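Local coordinates for protein glutamine cyclotransferase (Porphyromonas gingivalis W83, PDB 6QQL) that binds zinc and probably catalyses the cyclisation of N-terminal glutamine residues of peptides to pyroglutamate, as a type II glutaminyl cyclase, at residues K207-S219 and Y240-V254. Residues are numbered along the deposited sequence; the frame is centred on the assembly and turned at random.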
# COMPACT_ATOMS: atom_id res chain seq x y z
N LYS A 207 7.40 -11.45 8.08
CA LYS A 207 7.71 -11.82 9.45
C LYS A 207 8.87 -10.99 9.97
O LYS A 207 9.84 -10.75 9.25
CB LYS A 207 8.03 -13.31 9.53
CG LYS A 207 8.63 -13.72 10.83
CD LYS A 207 9.05 -15.17 10.86
CE LYS A 207 8.50 -15.83 12.12
NZ LYS A 207 8.51 -17.29 12.01
N GLY A 208 8.72 -10.52 11.20
CA GLY A 208 9.76 -9.73 11.85
C GLY A 208 9.94 -8.32 11.34
O GLY A 208 10.96 -7.69 11.63
N ALA A 209 8.96 -7.80 10.59
CA ALA A 209 9.05 -6.46 10.03
C ALA A 209 9.21 -5.39 11.11
O ALA A 209 8.69 -5.53 12.23
CB ALA A 209 7.80 -6.16 9.20
N THR A 210 9.87 -4.29 10.74
CA THR A 210 10.12 -3.16 11.64
C THR A 210 9.59 -1.90 10.98
O THR A 210 10.04 -1.53 9.89
CB THR A 210 11.62 -2.99 11.93
OG1 THR A 210 12.34 -2.80 10.71
CG2 THR A 210 12.20 -4.22 12.61
N PHE A 211 8.65 -1.23 11.63
CA PHE A 211 8.07 0.01 11.11
C PHE A 211 8.58 1.19 11.95
O PHE A 211 8.06 1.47 13.04
CB PHE A 211 6.55 -0.07 11.10
CG PHE A 211 6.03 -1.30 10.41
CD1 PHE A 211 6.28 -1.52 9.06
CD2 PHE A 211 5.30 -2.24 11.11
CE1 PHE A 211 5.81 -2.64 8.43
CE2 PHE A 211 4.82 -3.39 10.47
CZ PHE A 211 5.08 -3.58 9.15
N TYR A 212 9.57 1.90 11.40
CA TYR A 212 10.12 3.12 11.96
C TYR A 212 9.49 4.33 11.27
O TYR A 212 8.76 4.20 10.29
CB TYR A 212 11.64 3.16 11.81
CG TYR A 212 12.35 2.04 12.51
CD1 TYR A 212 12.73 2.15 13.84
CD2 TYR A 212 12.66 0.86 11.84
CE1 TYR A 212 13.40 1.11 14.48
CE2 TYR A 212 13.32 -0.17 12.47
CZ TYR A 212 13.69 -0.06 13.79
OH TYR A 212 14.34 -1.10 14.42
N TRP A 213 9.77 5.50 11.82
CA TRP A 213 9.33 6.77 11.24
C TRP A 213 10.05 7.04 9.92
O TRP A 213 11.24 7.41 9.92
CB TRP A 213 9.58 7.92 12.22
CG TRP A 213 8.92 7.81 13.54
CD1 TRP A 213 7.74 7.20 13.82
CD2 TRP A 213 9.39 8.38 14.78
NE1 TRP A 213 7.45 7.32 15.17
CE2 TRP A 213 8.44 8.05 15.77
CE3 TRP A 213 10.52 9.12 15.14
CZ2 TRP A 213 8.58 8.45 17.10
CZ3 TRP A 213 10.67 9.51 16.47
CH2 TRP A 213 9.70 9.18 17.43
N GLU A 214 9.35 6.88 8.80
CA GLU A 214 9.86 7.31 7.50
C GLU A 214 10.01 8.83 7.52
O GLU A 214 9.13 9.54 8.02
CB GLU A 214 8.91 6.89 6.38
CG GLU A 214 9.49 7.00 4.98
CD GLU A 214 9.45 8.42 4.41
OE1 GLU A 214 10.48 8.86 3.85
OE2 GLU A 214 8.39 9.09 4.52
N TYR A 215 11.13 9.32 6.96
CA TYR A 215 11.50 10.72 7.16
C TYR A 215 10.43 11.68 6.63
O TYR A 215 9.99 12.58 7.35
CB TYR A 215 12.85 11.05 6.54
CG TYR A 215 13.16 12.53 6.71
CD1 TYR A 215 13.44 13.05 7.97
CD2 TYR A 215 13.14 13.41 5.63
CE1 TYR A 215 13.70 14.40 8.14
CE2 TYR A 215 13.41 14.76 5.80
CZ TYR A 215 13.68 15.26 7.06
OH TYR A 215 13.94 16.61 7.24
N PHE A 216 10.05 11.52 5.36
CA PHE A 216 9.06 12.42 4.76
C PHE A 216 7.74 12.36 5.53
O PHE A 216 7.09 13.39 5.78
CB PHE A 216 8.88 12.06 3.29
CG PHE A 216 10.15 12.15 2.50
CD1 PHE A 216 11.00 13.24 2.65
CD2 PHE A 216 10.51 11.13 1.61
CE1 PHE A 216 12.21 13.33 1.94
CE2 PHE A 216 11.71 11.21 0.89
CZ PHE A 216 12.57 12.32 1.06
N SER A 217 7.34 11.15 5.94
CA SER A 217 6.14 11.00 6.75
C SER A 217 6.26 11.80 8.03
O SER A 217 5.34 12.56 8.39
CB SER A 217 5.93 9.52 7.04
OG SER A 217 6.23 8.77 5.88
N LYS A 218 7.39 11.65 8.73
CA LYS A 218 7.64 12.39 9.97
C LYS A 218 7.66 13.89 9.72
O LYS A 218 7.12 14.66 10.51
CB LYS A 218 8.98 11.95 10.56
CG LYS A 218 9.38 12.56 11.92
CD LYS A 218 10.92 12.72 11.99
CE LYS A 218 11.45 13.11 13.38
NZ LYS A 218 12.84 13.67 13.33
N SER A 219 8.23 14.31 8.58
CA SER A 219 8.33 15.73 8.28
C SER A 219 6.96 16.35 8.03
O SER A 219 6.59 17.34 8.66
CB SER A 219 9.23 15.98 7.07
OG SER A 219 10.59 15.76 7.38
N TYR A 240 6.47 -3.95 16.90
CA TYR A 240 6.40 -3.74 15.47
C TYR A 240 6.49 -2.27 15.07
O TYR A 240 7.25 -1.93 14.15
CB TYR A 240 5.11 -4.36 14.94
CG TYR A 240 5.14 -5.88 14.91
CD1 TYR A 240 5.99 -6.55 14.05
CD2 TYR A 240 4.32 -6.63 15.73
CE1 TYR A 240 6.03 -7.93 14.01
CE2 TYR A 240 4.35 -8.02 15.70
CZ TYR A 240 5.21 -8.66 14.84
OH TYR A 240 5.27 -10.04 14.80
N PHE A 241 5.73 -1.40 15.73
CA PHE A 241 5.78 0.04 15.47
C PHE A 241 6.79 0.70 16.40
O PHE A 241 6.49 1.01 17.55
CB PHE A 241 4.38 0.64 15.62
CG PHE A 241 3.46 0.26 14.51
CD1 PHE A 241 2.86 -0.99 14.49
CD2 PHE A 241 3.21 1.14 13.46
CE1 PHE A 241 2.01 -1.36 13.45
CE2 PHE A 241 2.36 0.78 12.42
CZ PHE A 241 1.76 -0.47 12.42
N ILE A 242 8.00 0.95 15.89
CA ILE A 242 9.08 1.45 16.71
C ILE A 242 9.13 2.98 16.61
O ILE A 242 9.18 3.54 15.51
CB ILE A 242 10.42 0.82 16.31
CG1 ILE A 242 10.20 -0.67 16.03
CG2 ILE A 242 11.43 0.97 17.42
CD1 ILE A 242 9.55 -1.42 17.15
N GLN A 243 9.14 3.64 17.77
CA GLN A 243 9.09 5.10 17.84
C GLN A 243 10.51 5.65 17.78
O GLN A 243 11.15 5.96 18.79
CB GLN A 243 8.33 5.55 19.08
CG GLN A 243 6.94 4.93 19.12
CD GLN A 243 5.87 5.85 19.71
OE1 GLN A 243 5.61 6.95 19.19
NE2 GLN A 243 5.24 5.40 20.80
N ALA A 244 11.02 5.75 16.56
CA ALA A 244 12.41 6.09 16.30
C ALA A 244 12.57 6.31 14.80
O ALA A 244 11.79 5.78 14.01
CB ALA A 244 13.36 4.98 16.78
N ASP A 245 13.56 7.12 14.43
CA ASP A 245 13.76 7.45 13.03
C ASP A 245 14.15 6.22 12.22
O ASP A 245 14.90 5.36 12.68
CB ASP A 245 14.85 8.52 12.90
CG ASP A 245 14.50 9.78 13.66
OD1 ASP A 245 13.62 10.54 13.19
OD2 ASP A 245 15.10 10.00 14.75
N GLY A 246 13.58 6.13 11.01
CA GLY A 246 13.90 5.11 10.02
C GLY A 246 14.61 5.70 8.82
O GLY A 246 15.66 6.33 8.96
N GLY A 247 14.05 5.52 7.62
CA GLY A 247 14.68 5.98 6.40
C GLY A 247 13.90 7.07 5.66
O GLY A 247 12.74 7.39 5.98
N ALA A 248 14.57 7.63 4.65
CA ALA A 248 13.96 8.63 3.77
C ALA A 248 13.61 7.91 2.47
O ALA A 248 14.42 7.82 1.54
CB ALA A 248 14.89 9.81 3.53
N LEU A 249 12.37 7.44 2.39
CA LEU A 249 11.94 6.53 1.35
C LEU A 249 11.07 7.25 0.34
O LEU A 249 10.04 7.82 0.69
CB LEU A 249 11.18 5.36 1.98
CG LEU A 249 12.05 4.70 3.07
CD1 LEU A 249 11.26 3.71 3.88
CD2 LEU A 249 13.33 4.05 2.54
N THR A 250 11.46 7.19 -0.92
CA THR A 250 10.56 7.68 -1.96
C THR A 250 9.50 6.61 -2.18
O THR A 250 9.82 5.48 -2.56
CB THR A 250 11.32 8.01 -3.25
OG1 THR A 250 12.73 8.06 -3.00
CG2 THR A 250 10.86 9.37 -3.76
N ASP A 251 8.25 6.95 -1.90
CA ASP A 251 7.17 5.99 -2.00
C ASP A 251 5.93 6.71 -2.52
O ASP A 251 5.94 7.92 -2.76
CB ASP A 251 6.91 5.30 -0.66
CG ASP A 251 6.38 3.89 -0.83
OD1 ASP A 251 5.76 3.62 -1.87
OD2 ASP A 251 6.59 3.06 0.08
N ASP A 252 4.84 5.96 -2.68
CA ASP A 252 3.63 6.55 -3.25
C ASP A 252 3.13 7.73 -2.44
O ASP A 252 2.38 8.54 -2.98
CB ASP A 252 2.52 5.51 -3.39
CG ASP A 252 2.82 4.51 -4.48
OD1 ASP A 252 3.31 4.96 -5.56
OD2 ASP A 252 2.54 3.30 -4.28
N HIS A 253 3.52 7.83 -1.16
CA HIS A 253 3.01 8.94 -0.36
C HIS A 253 3.67 10.25 -0.74
O HIS A 253 3.02 11.31 -0.69
CB HIS A 253 3.20 8.65 1.14
CG HIS A 253 4.63 8.55 1.57
ND1 HIS A 253 5.56 7.76 0.93
CD2 HIS A 253 5.28 9.12 2.62
CE1 HIS A 253 6.72 7.86 1.55
NE2 HIS A 253 6.58 8.68 2.57
N VAL A 254 4.91 10.21 -1.22
CA VAL A 254 5.61 11.46 -1.54
C VAL A 254 4.89 12.27 -2.61
O VAL A 254 4.58 13.44 -2.36
CB VAL A 254 7.07 11.18 -1.90
CG1 VAL A 254 7.69 12.47 -2.43
CG2 VAL A 254 7.80 10.64 -0.69
O HOH W 1 12.31 9.51 11.06
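Backbone pairing joins Phe211 and Trp213 to the chain at Tyr240-Gly246 in parallel register. Phe211 N donates to Tyr240 O (3.0 Å) and Ile242 N to Phe211 O. The register runs from Phe211-Phe241 to Trp213-Asp245, so residues 241-245 carry two extra residues, a beta bulge; Trp213 N reaches Ala244 O and Gly246 N reaches Trp213 O. The bulge matches an inverse gamma turn centred on Gln243, whose peptide lies over one face of the Trp213 indole, with Ala244 N 3.4 Å above that ring's plane.

Among apolar contacts, Tyr212 lies alongside Ile242, while Phe211 CD2 sits over one face of Phe241, the ring planes oblique at 44°. Both phenylalanines rest on helix 294-311; Leu249 touches strand 264-268, an outermost strand of the main sheet, about 11 Å from the zinc.

Buried polar bonds centre on Glu214, the N-cap of helix 215-220. Its chain bends at chi2, bringing Glu214 OE1 to Leu249 N (2.8 Å) and Glu214 OE2 to His253 NE2 (2.7 Å). OE2 lies nearly in the imidazole plane, whereas NE2 meets the carboxylate from above its plane. Phe216 N also donates to OE1, Ser217 N and OG to OE2. Farther out, Lys218 forms a weak salt bridge with Asp245.

Five donors thus grip this buried carboxylate, which probably stabilises its negative charge while tying the helix start to residues 247-253.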